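Local coordinates for protein leucine aminopeptidase (Fimbriiglobus ruber, PDB 7D1B) that binds a zinc ion in an M28-family fold and probably acts as a glutaminyl cyclase, converting N-terminal glutamine of peptides to pyroglutamate, at residues P66-G70 / D185-Y189; S129-R134 / F150-G156; R134-E140 / W308-S312. Numbering follows the deposited sequence.

Contact 1 of 3, residues P66-G70 / D185-Y189. With ZN (zinc ion), chain B.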
# COMPACT_ATOMS: atom_id res chain seq x y z
N PRO A 66 -13.62 -2.60 11.82
CA PRO A 66 -12.83 -3.53 11.00
C PRO A 66 -13.34 -3.60 9.57
O PRO A 66 -14.54 -3.49 9.30
CB PRO A 66 -13.00 -4.86 11.73
CG PRO A 66 -13.17 -4.45 13.18
CD PRO A 66 -14.01 -3.18 13.11
N ARG A 67 -12.40 -3.79 8.65
CA ARG A 67 -12.67 -3.93 7.23
C ARG A 67 -12.12 -5.27 6.75
O ARG A 67 -11.30 -5.35 5.83
CB ARG A 67 -12.06 -2.75 6.46
CG ARG A 67 -12.75 -1.41 6.77
CD ARG A 67 -11.70 -0.35 7.09
NE ARG A 67 -11.27 -0.49 8.47
CZ ARG A 67 -10.06 -0.21 8.95
NH1 ARG A 67 -9.07 0.13 8.15
NH2 ARG A 67 -9.84 -0.31 10.27
N ILE A 68 -12.56 -6.34 7.41
CA ILE A 68 -12.13 -7.69 7.05
C ILE A 68 -12.72 -8.04 5.68
O ILE A 68 -13.84 -7.63 5.34
CB ILE A 68 -12.62 -8.65 8.14
CG1 ILE A 68 -11.97 -8.30 9.50
CG2 ILE A 68 -12.37 -10.09 7.74
CD1 ILE A 68 -12.69 -8.93 10.70
N SER A 69 -11.97 -8.79 4.87
CA SER A 69 -12.49 -9.20 3.57
C SER A 69 -13.88 -9.81 3.71
O SER A 69 -14.14 -10.60 4.63
CB SER A 69 -11.58 -10.24 2.93
OG SER A 69 -10.32 -9.70 2.67
N GLY A 70 -14.77 -9.46 2.79
CA GLY A 70 -16.07 -10.09 2.70
C GLY A 70 -17.09 -9.60 3.70
O GLY A 70 -18.09 -10.29 3.90
N ASP A 185 -7.26 -6.30 -1.88
CA ASP A 185 -8.01 -7.03 -0.88
C ASP A 185 -7.24 -8.28 -0.46
O ASP A 185 -6.29 -8.72 -1.12
CB ASP A 185 -9.37 -7.42 -1.46
CG ASP A 185 -10.47 -7.59 -0.41
OD1 ASP A 185 -10.19 -7.71 0.82
OD2 ASP A 185 -11.65 -7.60 -0.83
N GLY A 186 -7.66 -8.87 0.65
CA GLY A 186 -7.26 -10.22 0.99
C GLY A 186 -5.77 -10.41 1.17
O GLY A 186 -5.25 -11.51 0.93
N GLU A 187 -5.05 -9.38 1.62
CA GLU A 187 -3.65 -9.61 1.94
C GLU A 187 -3.51 -10.52 3.15
O GLU A 187 -2.63 -11.38 3.18
CB GLU A 187 -2.90 -8.30 2.20
CG GLU A 187 -1.39 -8.53 2.36
CD GLU A 187 -0.89 -8.23 3.71
OE1 GLU A 187 -1.49 -7.40 4.43
OE2 GLU A 187 0.13 -8.84 4.07
N GLU A 188 -4.35 -10.33 4.16
CA GLU A 188 -4.19 -11.08 5.40
C GLU A 188 -5.55 -11.36 6.04
O GLU A 188 -5.84 -11.01 7.19
CB GLU A 188 -3.17 -10.44 6.34
CG GLU A 188 -3.44 -9.02 6.75
CD GLU A 188 -2.34 -8.52 7.67
OE1 GLU A 188 -1.52 -9.36 8.16
OE2 GLU A 188 -2.24 -7.28 7.91
N TYR A 189 -6.38 -12.08 5.27
CA TYR A 189 -7.66 -12.59 5.74
C TYR A 189 -7.40 -13.86 6.55
O TYR A 189 -7.77 -14.97 6.17
CB TYR A 189 -8.56 -12.83 4.53
CG TYR A 189 -9.93 -13.37 4.84
CD1 TYR A 189 -10.80 -12.70 5.68
CD2 TYR A 189 -10.36 -14.57 4.27
CE1 TYR A 189 -12.07 -13.21 5.96
CE2 TYR A 189 -11.62 -15.08 4.53
CZ TYR A 189 -12.48 -14.38 5.38
OH TYR A 189 -13.75 -14.84 5.66
ZN ZN B . -0.70 -6.88 9.03
O HOH W 1 -15.61 -12.76 5.47
O HOH W 2 -13.91 -8.31 0.34
O HOH W 3 1.27 -6.88 8.29

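Contact 2 of 3, residues S129-R134 / F150-G156. With ZN (zinc ion), chain B.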
# COMPACT_ATOMS: atom_id res chain seq x y z
N SER A 129 -1.22 -0.63 -1.82
CA SER A 129 -1.37 -0.91 -0.39
C SER A 129 -2.43 -1.99 -0.30
O SER A 129 -3.31 -2.04 -1.15
CB SER A 129 -1.88 0.34 0.32
OG SER A 129 -2.07 0.12 1.70
N HIS A 130 -2.38 -2.81 0.75
CA HIS A 130 -3.58 -3.61 1.03
C HIS A 130 -4.60 -2.73 1.75
O HIS A 130 -4.27 -1.65 2.26
CB HIS A 130 -3.26 -4.93 1.77
CG HIS A 130 -3.13 -4.82 3.27
ND1 HIS A 130 -4.07 -5.35 4.13
CD2 HIS A 130 -2.14 -4.33 4.05
CE1 HIS A 130 -3.67 -5.17 5.38
NE2 HIS A 130 -2.51 -4.55 5.36
N TYR A 131 -5.85 -3.18 1.77
CA TYR A 131 -6.87 -2.43 2.50
C TYR A 131 -7.84 -3.33 3.26
O TYR A 131 -8.71 -2.80 3.96
CB TYR A 131 -7.59 -1.38 1.64
CG TYR A 131 -8.62 -1.85 0.62
CD1 TYR A 131 -8.52 -3.07 -0.05
CD2 TYR A 131 -9.67 -1.02 0.29
CE1 TYR A 131 -9.48 -3.45 -1.00
CE2 TYR A 131 -10.62 -1.39 -0.64
CZ TYR A 131 -10.53 -2.60 -1.29
OH TYR A 131 -11.49 -2.92 -2.21
N ASP A 132 -7.71 -4.65 3.18
CA ASP A 132 -8.40 -5.50 4.15
C ASP A 132 -7.70 -5.38 5.50
O ASP A 132 -6.51 -5.07 5.57
CB ASP A 132 -8.43 -6.95 3.68
CG ASP A 132 -7.04 -7.57 3.63
OD1 ASP A 132 -6.11 -6.98 3.01
OD2 ASP A 132 -6.87 -8.69 4.17
N THR A 133 -8.43 -5.62 6.57
CA THR A 133 -7.81 -5.64 7.89
C THR A 133 -7.79 -7.07 8.42
O THR A 133 -8.74 -7.84 8.21
CB THR A 133 -8.45 -4.66 8.88
OG1 THR A 133 -9.84 -4.98 9.09
CG2 THR A 133 -8.33 -3.22 8.38
N ARG A 134 -6.73 -7.41 9.12
CA ARG A 134 -6.57 -8.75 9.65
C ARG A 134 -7.70 -9.04 10.64
O ARG A 134 -8.08 -8.17 11.42
CB ARG A 134 -5.23 -8.84 10.37
CG ARG A 134 -4.75 -10.25 10.61
CD ARG A 134 -3.39 -10.23 11.31
NE ARG A 134 -2.93 -11.57 11.60
CZ ARG A 134 -2.09 -12.28 10.86
NH1 ARG A 134 -1.80 -13.53 11.23
NH2 ARG A 134 -1.57 -11.79 9.74
N PHE A 150 -9.76 -5.12 15.59
CA PHE A 150 -8.39 -4.72 15.28
C PHE A 150 -8.43 -3.61 14.23
O PHE A 150 -8.84 -3.84 13.08
CB PHE A 150 -7.60 -5.94 14.81
CG PHE A 150 -6.22 -5.61 14.28
CD1 PHE A 150 -5.31 -4.88 15.04
CD2 PHE A 150 -5.85 -6.03 13.02
CE1 PHE A 150 -4.03 -4.58 14.53
CE2 PHE A 150 -4.58 -5.74 12.51
CZ PHE A 150 -3.67 -5.00 13.26
N ALA A 151 -7.99 -2.40 14.62
CA ALA A 151 -8.12 -1.23 13.76
C ALA A 151 -7.07 -1.17 12.66
O ALA A 151 -7.30 -0.53 11.63
CB ALA A 151 -8.01 0.05 14.59
N SER A 152 -5.90 -1.77 12.88
CA SER A 152 -4.91 -1.89 11.80
C SER A 152 -4.52 -0.52 11.21
O SER A 152 -4.37 -0.39 10.00
CB SER A 152 -5.45 -2.83 10.71
OG SER A 152 -4.43 -3.30 9.86
N ALA A 153 -4.34 0.50 12.05
CA ALA A 153 -4.19 1.86 11.52
C ALA A 153 -2.97 2.01 10.61
O ALA A 153 -3.06 2.68 9.58
CB ALA A 153 -4.09 2.87 12.66
N ASN A 154 -1.84 1.44 11.00
CA ASN A 154 -0.60 1.58 10.23
C ASN A 154 -0.40 0.44 9.24
O ASN A 154 0.69 0.29 8.69
CB ASN A 154 0.58 1.64 11.20
CG ASN A 154 1.86 2.17 10.56
OD1 ASN A 154 1.84 3.03 9.66
ND2 ASN A 154 3.00 1.66 11.03
N ASP A 155 -1.41 -0.39 9.02
CA ASP A 155 -1.25 -1.66 8.33
C ASP A 155 -2.35 -1.73 7.29
O ASP A 155 -3.50 -2.10 7.59
CB ASP A 155 -1.30 -2.74 9.40
CG ASP A 155 -1.04 -4.13 8.88
OD1 ASP A 155 -1.01 -4.36 7.65
OD2 ASP A 155 -0.88 -5.06 9.74
N GLY A 156 -2.03 -1.32 6.07
CA GLY A 156 -3.01 -1.13 5.01
C GLY A 156 -3.72 0.21 5.11
O GLY A 156 -3.68 1.00 4.16
ZN ZN B . -0.70 -6.88 9.03
O HOH W 4 -6.01 -2.34 5.89
O HOH W 5 -9.71 -6.03 11.64
O HOH W 6 -4.46 -5.75 8.65
O HOH W 3 1.27 -6.88 8.29

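Contact 3 of 3, residues R134-E140 / W308-S312. With ZN (zinc ion), chain B.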
# COMPACT_ATOMS: atom_id res chain seq x y z
N ARG A 134 -6.73 -7.41 9.12
CA ARG A 134 -6.57 -8.75 9.65
C ARG A 134 -7.70 -9.04 10.64
O ARG A 134 -8.08 -8.17 11.42
CB ARG A 134 -5.23 -8.84 10.37
CG ARG A 134 -4.75 -10.25 10.61
CD ARG A 134 -3.39 -10.23 11.31
NE ARG A 134 -2.93 -11.57 11.60
CZ ARG A 134 -2.09 -12.28 10.86
NH1 ARG A 134 -1.80 -13.53 11.23
NH2 ARG A 134 -1.57 -11.79 9.74
N PRO A 135 -8.24 -10.26 10.66
CA PRO A 135 -9.39 -10.52 11.54
C PRO A 135 -9.08 -10.35 13.01
O PRO A 135 -9.99 -10.02 13.78
CB PRO A 135 -9.80 -11.96 11.19
CG PRO A 135 -9.40 -12.08 9.72
CD PRO A 135 -8.07 -11.33 9.66
N ALA A 136 -7.84 -10.56 13.44
CA ALA A 136 -7.49 -10.46 14.84
C ALA A 136 -6.09 -9.91 14.98
O ALA A 136 -5.25 -10.08 14.08
CB ALA A 136 -7.57 -11.82 15.55
N ALA A 137 -5.84 -9.28 16.13
CA ALA A 137 -4.51 -8.77 16.48
C ALA A 137 -3.70 -9.94 17.03
O ALA A 137 -3.53 -10.13 18.23
CB ALA A 137 -4.64 -7.65 17.51
N HIS A 138 -3.19 -10.76 16.10
CA HIS A 138 -2.62 -12.05 16.49
C HIS A 138 -1.30 -11.96 17.24
O HIS A 138 -0.84 -12.99 17.75
CB HIS A 138 -2.44 -12.96 15.28
CG HIS A 138 -3.72 -13.56 14.78
ND1 HIS A 138 -4.14 -13.40 13.48
CD2 HIS A 138 -4.64 -14.33 15.40
CE1 HIS A 138 -5.28 -14.06 13.31
NE2 HIS A 138 -5.61 -14.63 14.46
N GLN A 139 -0.66 -10.78 17.33
CA GLN A 139 0.52 -10.67 18.18
C GLN A 139 0.17 -10.46 19.64
O GLN A 139 1.07 -10.53 20.49
CB GLN A 139 1.48 -9.59 17.68
CG GLN A 139 2.18 -9.98 16.39
CD GLN A 139 3.15 -11.13 16.58
OE1 GLN A 139 4.01 -11.08 17.44
NE2 GLN A 139 3.01 -12.16 15.76
N GLU A 140 -1.10 -10.23 19.97
CA GLU A 140 -1.50 -10.18 21.37
C GLU A 140 -1.29 -11.55 22.00
O GLU A 140 -1.71 -12.57 21.45
CB GLU A 140 -2.98 -9.80 21.46
CG GLU A 140 -3.32 -8.39 20.99
CD GLU A 140 -2.91 -7.31 21.97
OE1 GLU A 140 -2.56 -7.62 23.13
OE2 GLU A 140 -2.94 -6.13 21.56
N TRP A 308 2.69 -3.67 15.59
CA TRP A 308 2.31 -4.61 14.55
C TRP A 308 1.42 -5.72 15.10
O TRP A 308 1.81 -6.45 16.02
CB TRP A 308 3.58 -5.21 13.98
CG TRP A 308 3.37 -6.20 12.88
CD1 TRP A 308 2.77 -5.99 11.67
CD2 TRP A 308 3.79 -7.57 12.89
NE1 TRP A 308 2.80 -7.15 10.93
CE2 TRP A 308 3.43 -8.13 11.65
CE3 TRP A 308 4.45 -8.38 13.83
CZ2 TRP A 308 3.69 -9.47 11.33
CZ3 TRP A 308 4.70 -9.70 13.51
CH2 TRP A 308 4.33 -10.23 12.27
N HIS A 309 0.22 -5.83 14.54
CA HIS A 309 -0.74 -6.87 14.92
C HIS A 309 -1.08 -6.85 16.41
O HIS A 309 -1.40 -7.89 17.00
CB HIS A 309 -0.30 -8.25 14.41
CG HIS A 309 -0.28 -8.31 12.91
ND1 HIS A 309 0.22 -9.38 12.20
CD2 HIS A 309 -0.71 -7.41 11.99
CE1 HIS A 309 0.12 -9.11 10.90
NE2 HIS A 309 -0.46 -7.94 10.75
N LEU A 310 -1.04 -5.65 17.01
CA LEU A 310 -1.53 -5.41 18.36
C LEU A 310 -2.74 -4.49 18.31
O LEU A 310 -2.89 -3.68 17.39
CB LEU A 310 -0.45 -4.77 19.26
CG LEU A 310 0.80 -5.62 19.47
CD1 LEU A 310 1.83 -4.86 20.32
CD2 LEU A 310 0.46 -6.95 20.13
N LEU A 311 -3.58 -4.58 19.35
CA LEU A 311 -4.75 -3.72 19.41
C LEU A 311 -4.38 -2.25 19.49
O LEU A 311 -5.22 -1.39 19.19
CB LEU A 311 -5.63 -4.09 20.60
CG LEU A 311 -6.27 -5.48 20.47
CD1 LEU A 311 -6.90 -5.90 21.78
CD2 LEU A 311 -7.31 -5.48 19.35
N SER A 312 -3.14 -1.94 19.89
CA SER A 312 -2.64 -0.58 19.95
C SER A 312 -2.23 -0.01 18.58
O SER A 312 -1.73 1.11 18.53
CB SER A 312 -1.49 -0.52 20.95
OG SER A 312 -0.54 -1.54 20.66
ZN ZN B . -0.70 -6.88 9.03
O HOH W 7 -2.46 -3.71 22.65
O HOH W 3 1.27 -6.88 8.29

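Contact 1 of 3, residues P66-G70 / D185-Y189
Tyr189 lays its ring alongside Ile68 and Ser69, and this overlap packs the loop between helices 51-63 and 72-87 against the zinc-site loop that follows strand 178-184 in the M28 alpha/beta fold. Ile68 CG2 meets the ring edge at Tyr189 CE1 (3.6 Å), while Ser69 CB packs on Tyr189 CD1 at 3.8 Å, so the tyrosine lends its apolar flank to a contact that is otherwise polar. The example illustrates how a metal-bearing loop is held by residues other than its ligand. Ser69 points its CB toward 185-189, and its OG donates a hydrogen bond to Asp185 OD1 at 2.7 Å. The other carboxylate oxygen, Asp185 OD2, also accepts from the backbone N of Thr111 on strand 108-117, so the aspartate ties three pieces of chain together. At Gly186 phi is positive, and the chain turns there before Glu188. Glu188, with its CB pointing away from 66-70, binds the metal: its OE2 lies 1.9 Å from the zinc, and OE1 makes a salt bridge with Arg134. Two waters also bridge the segments. Water 2 receives the hydrogen of Gly70 N at 2.8 Å and donates to Asp185 OD2 at 2.6 Å, whereas water 1 donates to Ser69 O at 2.7 Å and lies 2.8 Å from Tyr189 OH.

Contact 2 of 3, residues S129-R134 / F150-G156
A histidine ring can be fixed through both of its nitrogens, and His130 is a clear case. With chi1 in the p well, its ring spans from its own segment to the start of helix 153-167: ND1 donates to Asp132 OD1 at 2.8 Å, and NE2 donates to Asp155 OD1 at 2.7 Å. Asp155, t at chi1, keeps its other oxygen for the metal, OD2 lying 2.0 Å from the zinc. Over one face of the imidazole sits Gly156 CA, also 3.1 Å from His130 O; an ideal CB on Gly156 would clash with His130 NE2, so the close approach depends on glycine. Ser152, also t, turns OG onto Asp155 O (2.7 Å) and receives a hydrogen bond from water 6, which in turn accepts from Arg134 N. Thr133, in the p rotamer, packs CG2 on Ser152 CB at 3.7 Å, and its OG1 accepts from Arg67 N. Phe150 in t brings CE2 to 3.8 Å from Arg134 CB, but the extended arginine carries its guanidinium away to a salt bridge with Glu188. A metal-binding aspartate at the start of a helix, facing the C-terminal end of a central strand, is typical of the M28 zinc site.

Contact 3 of 3, residues R134-E140 / W308-S312
The zinc site receives its histidine ligand through this junction of two loops, one after strand 123-130 and the other after strand 297-300. His309 NE2 binds the metal at 2.0 Å, and Trp308 NE1 donates to zinc-bound water 3 at 3.1 Å. Arg134 covers one face of the ligand: its CD sits over the His309 imidazole in a CH-pi contact, 3.7 Å from the ring centroid and 8° off its normal. Extended through chi1 to chi3 (all t), that arginine also donates from NE to His138 ND1 (2.9 Å) and reaches Glu188, another zinc ligand, in a salt bridge. The backbones come closest where the CA atoms of Ala137 and His309 are 4.5 Å apart. Here a type I beta turn from Ala137 to Glu140, closed by Glu140 N to Ala137 O at 3.0 Å, presents Gln139 N to His309 O for a 3.0 Å hydrogen bond. Farther along, Glu140, with chi1 and chi2 both in the m well, bends so that OE2 accepts from Leu311 N at 2.8 Å, while Ala137 CB packs on Leu311 CD2 at 3.9 Å. A backbone hydrogen bond and a CH-pi contact thus surround a ligand histidine, consistent with second-shell support, here in the single-zinc site of an M28-family enzyme with the fold of glutaminyl cyclases.

How the contacts relate
Each contact includes one zinc ligand: Glu188, Asp155 and His309 for contacts 1, 2 and 3. Contacts 1 and 2 are buried, with centres about 8 Å apart, and join through Arg67, whose N and NH2 reach Thr133 OG1 and Ala151 O. Contact 3, partly buried, lies farther from the chain's centre yet buries the most surface. Contacts 1 and 3 join loops, whereas contact 2 sets a strand end against a helix start. Contact 1 combines a serine-aspartate hydrogen bond with tyrosine packing and waters, contact 2 centres on histidine-carboxylate bonds, and contact 3 uses hydrogen bonds to backbone and a CH-pi contact. Arg134 belongs to both 2 and 3 and bridges to Glu188 of contact 1.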